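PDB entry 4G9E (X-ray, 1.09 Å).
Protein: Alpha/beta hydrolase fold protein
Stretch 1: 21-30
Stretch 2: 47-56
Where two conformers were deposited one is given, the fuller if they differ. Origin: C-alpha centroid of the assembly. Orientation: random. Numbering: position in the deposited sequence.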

# COMPACT_ATOMS: atom_id res chain seq x y z
N GLU A 21 14.09 0.63 14.11
CA GLU A 21 15.02 -0.22 14.85
C GLU A 21 14.32 -1.26 15.72
O GLU A 21 14.94 -1.86 16.59
N GLY A 22 13.03 -1.48 15.49
CA GLY A 22 12.31 -2.49 16.23
C GLY A 22 12.94 -3.87 16.11
O GLY A 22 13.40 -4.26 15.03
N GLU A 23 12.94 -4.60 17.22
CA GLU A 23 13.53 -5.93 17.29
C GLU A 23 12.57 -7.03 16.88
O GLU A 23 12.97 -8.18 16.69
N GLY A 24 11.29 -6.69 16.78
CA GLY A 24 10.26 -7.68 16.53
C GLY A 24 10.11 -8.06 15.07
O GLY A 24 10.88 -7.62 14.21
N ALA A 25 9.10 -8.88 14.80
CA ALA A 25 8.79 -9.33 13.46
C ALA A 25 8.72 -8.17 12.46
O ALA A 25 8.30 -7.07 12.78
N PRO A 26 9.13 -8.42 11.21
CA PRO A 26 9.11 -7.36 10.20
C PRO A 26 7.73 -7.08 9.60
O PRO A 26 6.92 -7.99 9.39
N LEU A 27 7.50 -5.80 9.31
CA LEU A 27 6.32 -5.30 8.63
C LEU A 27 6.77 -4.48 7.44
O LEU A 27 7.46 -3.47 7.61
N LEU A 28 6.41 -4.92 6.24
CA LEU A 28 6.63 -4.14 5.03
C LEU A 28 5.41 -3.26 4.82
O LEU A 28 4.30 -3.77 4.73
N MET A 29 5.61 -1.95 4.75
CA MET A 29 4.53 -1.00 4.47
C MET A 29 4.74 -0.44 3.07
O MET A 29 5.81 0.08 2.78
N ILE A 30 3.72 -0.56 2.22
CA ILE A 30 3.80 -0.15 0.83
C ILE A 30 2.86 1.03 0.59
O ILE A 30 1.65 0.92 0.77
N GLU A 47 4.82 3.75 18.20
CA GLU A 47 4.83 2.50 18.96
C GLU A 47 5.01 1.27 18.03
O GLU A 47 5.63 0.29 18.40
N ILE A 48 4.44 1.35 16.82
CA ILE A 48 4.56 0.24 15.90
C ILE A 48 6.03 -0.01 15.55
O ILE A 48 6.54 -1.13 15.67
N GLY A 49 6.72 1.05 15.12
CA GLY A 49 8.11 0.96 14.73
C GLY A 49 9.08 0.74 15.87
O GLY A 49 10.19 0.24 15.65
N LYS A 50 8.69 1.13 17.07
CA LYS A 50 9.53 0.84 18.23
C LYS A 50 9.56 -0.64 18.58
O LYS A 50 10.56 -1.11 19.02
N LYS A 51 8.47 -1.34 18.31
CA LYS A 51 8.43 -2.77 18.62
C LYS A 51 8.85 -3.63 17.44
O LYS A 51 9.69 -4.53 17.58
N TRP A 52 8.25 -3.36 16.29
CA TRP A 52 8.41 -4.21 15.12
C TRP A 52 9.34 -3.55 14.13
O TRP A 52 9.51 -2.33 14.13
N ARG A 53 9.98 -4.37 13.30
CA ARG A 53 10.88 -3.84 12.28
C ARG A 53 10.05 -3.36 11.09
O ARG A 53 9.68 -4.14 10.22
N VAL A 54 9.75 -2.07 11.08
CA VAL A 54 8.95 -1.48 10.02
C VAL A 54 9.85 -1.09 8.86
O VAL A 54 10.86 -0.40 9.05
N ILE A 55 9.49 -1.55 7.66
CA ILE A 55 10.25 -1.32 6.44
C ILE A 55 9.34 -0.58 5.48
O ILE A 55 8.29 -1.09 5.10
N ALA A 56 9.74 0.64 5.09
CA ALA A 56 8.89 1.51 4.27
C ALA A 56 9.69 2.03 3.08
O ALA A 56 10.32 3.09 3.17

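Parallel strands from the two stretches lie side by side, and their side chains meet along the two faces of the sheet; a short helix precedes the strand of stretch 2. The apolar centre is on the face shared by Leu-27, Val-54 and Trp-52. Leu-27 is buried in the tp rotamer (chi1 173°, chi2 75°), which places its CD2 4.3 Å from CG2 of Val-54 and 4.3 Å from CG2 of Ile-48. One methyl thus touches both the neighbouring strand and the helix that precedes it, where Ile-48 adopts the mm rotamer and directs its CA-to-CB bond toward stretch 1. Val-54 (chi1 t) also receives Met-29: although the CA-to-CB bond of Met-29 runs sideways, its mtp conformation sets SD 3.6 Å from CG1 of Val-54, the closest of the apolar side-chain contacts.

The other face carries Pro-26, Leu-28, Arg-53 and Ile-55. Ile-55, in the mt rotamer, bridges two residues of stretch 1, with its CD1 4.3 Å from CB of Pro-26 and its CG2 4.3 Å from CD1 of Leu-28. Leu-28 is again tp, and its end comes nearer to stretch 2 than its CA-to-CB direction suggests. Ile-30 points away and makes no contact.

Backbone hydrogen bonds hold these layers in register: Leu-27 N donates to Arg-53 O (2.9 Å), Ile-55 N to Leu-27 O (2.8 Å) and Met-29 N to Ile-55 O (2.8 Å).

Toward the start of the strands, the indole of Trp-52 (chi1 -72°, chi2 -70°) brings CD1 to 4.1 Å from CB of Ala-25. The carbonyl oxygen Ala-25 O lies at the ring edge, 3.3 Å from Trp-52 CD1, and accepts a hydrogen bond from Arg-53 N at 3.2 Å. Arg-53 is fully extended; its CB lies 3.6 Å from Gly-22 O, while the end of the chain leads away and its guanidinium is hydrogen-bonded elsewhere in the structure.

Glycines make close approach possible beyond this point. An ideal CB on Gly-22 would sit 2.1 Å from Trp-52 O, and one on Gly-24 would sit 2.8 Å from Lys-51 O, both clashes. Gly-24 N donates a hydrogen bond to Lys-51 O at 2.8 Å. At the polar edge, water 1 accepts from Glu-23 N (2.9 Å from the water O) and donates to Lys-50 O (2.8 Å from the water O), linking the two backbones. The side chains of Glu-21, Glu-23, Lys-50 and Lys-51 all start away from the opposing stretch; Lys-50 NZ instead forms a salt bridge with Glu-47 OE1 at 3.5 Å.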

# COMPACT_ATOMS: atom_id res chain seq x y z
CB GLU A 21 16.01 0.63 15.65
CG GLU A 21 16.94 1.44 14.76
CD GLU A 21 17.98 2.23 15.52
OE1 GLU A 21 17.67 2.73 16.62
OE2 GLU A 21 19.12 2.35 15.02
CB GLU A 23 13.99 -6.23 18.72
CG GLU A 23 15.21 -5.48 19.18
CD GLU A 23 15.61 -5.85 20.59
OE1 GLU A 23 14.74 -6.29 21.37
OE2 GLU A 23 16.81 -5.71 20.92
CB ALA A 25 7.48 -10.10 13.47
CB PRO A 26 10.07 -7.90 9.13
CG PRO A 26 9.99 -9.38 9.28
CD PRO A 26 9.83 -9.63 10.75
CB LEU A 27 5.51 -4.40 9.57
CG LEU A 27 4.32 -3.69 8.90
CD1 LEU A 27 3.17 -4.65 8.65
CD2 LEU A 27 3.86 -2.50 9.72
CB LEU A 28 6.81 -5.07 3.84
CG LEU A 28 6.80 -4.40 2.47
CD1 LEU A 28 7.97 -3.43 2.32
CD2 LEU A 28 6.86 -5.46 1.36
CB MET A 29 4.53 0.15 5.49
CG MET A 29 4.33 -0.31 6.92
SD MET A 29 4.17 1.03 8.11
CE MET A 29 2.47 1.49 7.84
CB ILE A 30 3.42 -1.30 -0.14
CG1 ILE A 30 4.16 -2.60 0.20
CG2 ILE A 30 3.73 -0.88 -1.57
CD1 ILE A 30 3.72 -3.77 -0.65
CB GLU A 47 3.55 2.37 19.79
CG GLU A 47 3.66 3.22 21.04
CD GLU A 47 5.02 3.12 21.75
OE1 GLU A 47 5.74 4.14 21.74
OE2 GLU A 47 5.40 2.07 22.39
CB ILE A 48 3.73 0.46 14.61
CG1 ILE A 48 2.23 0.62 14.92
CG2 ILE A 48 3.94 -0.70 13.63
CD1 ILE A 48 1.59 -0.60 15.54
CB LYS A 50 9.11 1.69 19.46
CG LYS A 50 9.30 3.20 19.23
CD LYS A 50 8.60 4.05 20.31
CE LYS A 50 8.60 5.57 20.11
NZ LYS A 50 8.57 6.24 21.43
CB LYS A 51 7.03 -3.19 19.05
CG LYS A 51 6.96 -4.68 19.30
CD LYS A 51 5.73 -5.06 20.06
CE LYS A 51 5.71 -6.55 20.31
NZ LYS A 51 4.70 -6.91 21.33
CB TRP A 52 7.03 -4.47 14.51
CG TRP A 52 6.19 -5.42 15.34
CD1 TRP A 52 6.40 -6.76 15.52
CD2 TRP A 52 5.00 -5.09 16.09
NE1 TRP A 52 5.43 -7.28 16.35
CE2 TRP A 52 4.55 -6.29 16.69
CE3 TRP A 52 4.26 -3.92 16.30
CZ2 TRP A 52 3.41 -6.34 17.48
CZ3 TRP A 52 3.13 -3.98 17.10
CH2 TRP A 52 2.72 -5.18 17.68
CB ARG A 53 11.88 -4.91 11.85
CG ARG A 53 12.88 -4.45 10.82
CD ARG A 53 13.85 -5.57 10.51
NE ARG A 53 14.89 -5.17 9.57
CZ ARG A 53 15.92 -5.95 9.25
NH1 ARG A 53 16.01 -7.16 9.79
NH2 ARG A 53 16.84 -5.54 8.40
CB VAL A 54 8.18 -0.25 10.53
CG1 VAL A 54 7.44 0.44 9.38
CG2 VAL A 54 7.20 -0.66 11.62
CB ILE A 55 10.68 -2.66 5.83
CG1 ILE A 55 11.49 -3.47 6.85
CG2 ILE A 55 11.46 -2.43 4.54
CD1 ILE A 55 11.64 -4.93 6.51
CB ALA A 56 8.35 2.67 5.09
O HOH W 1 12.05 -3.39 19.67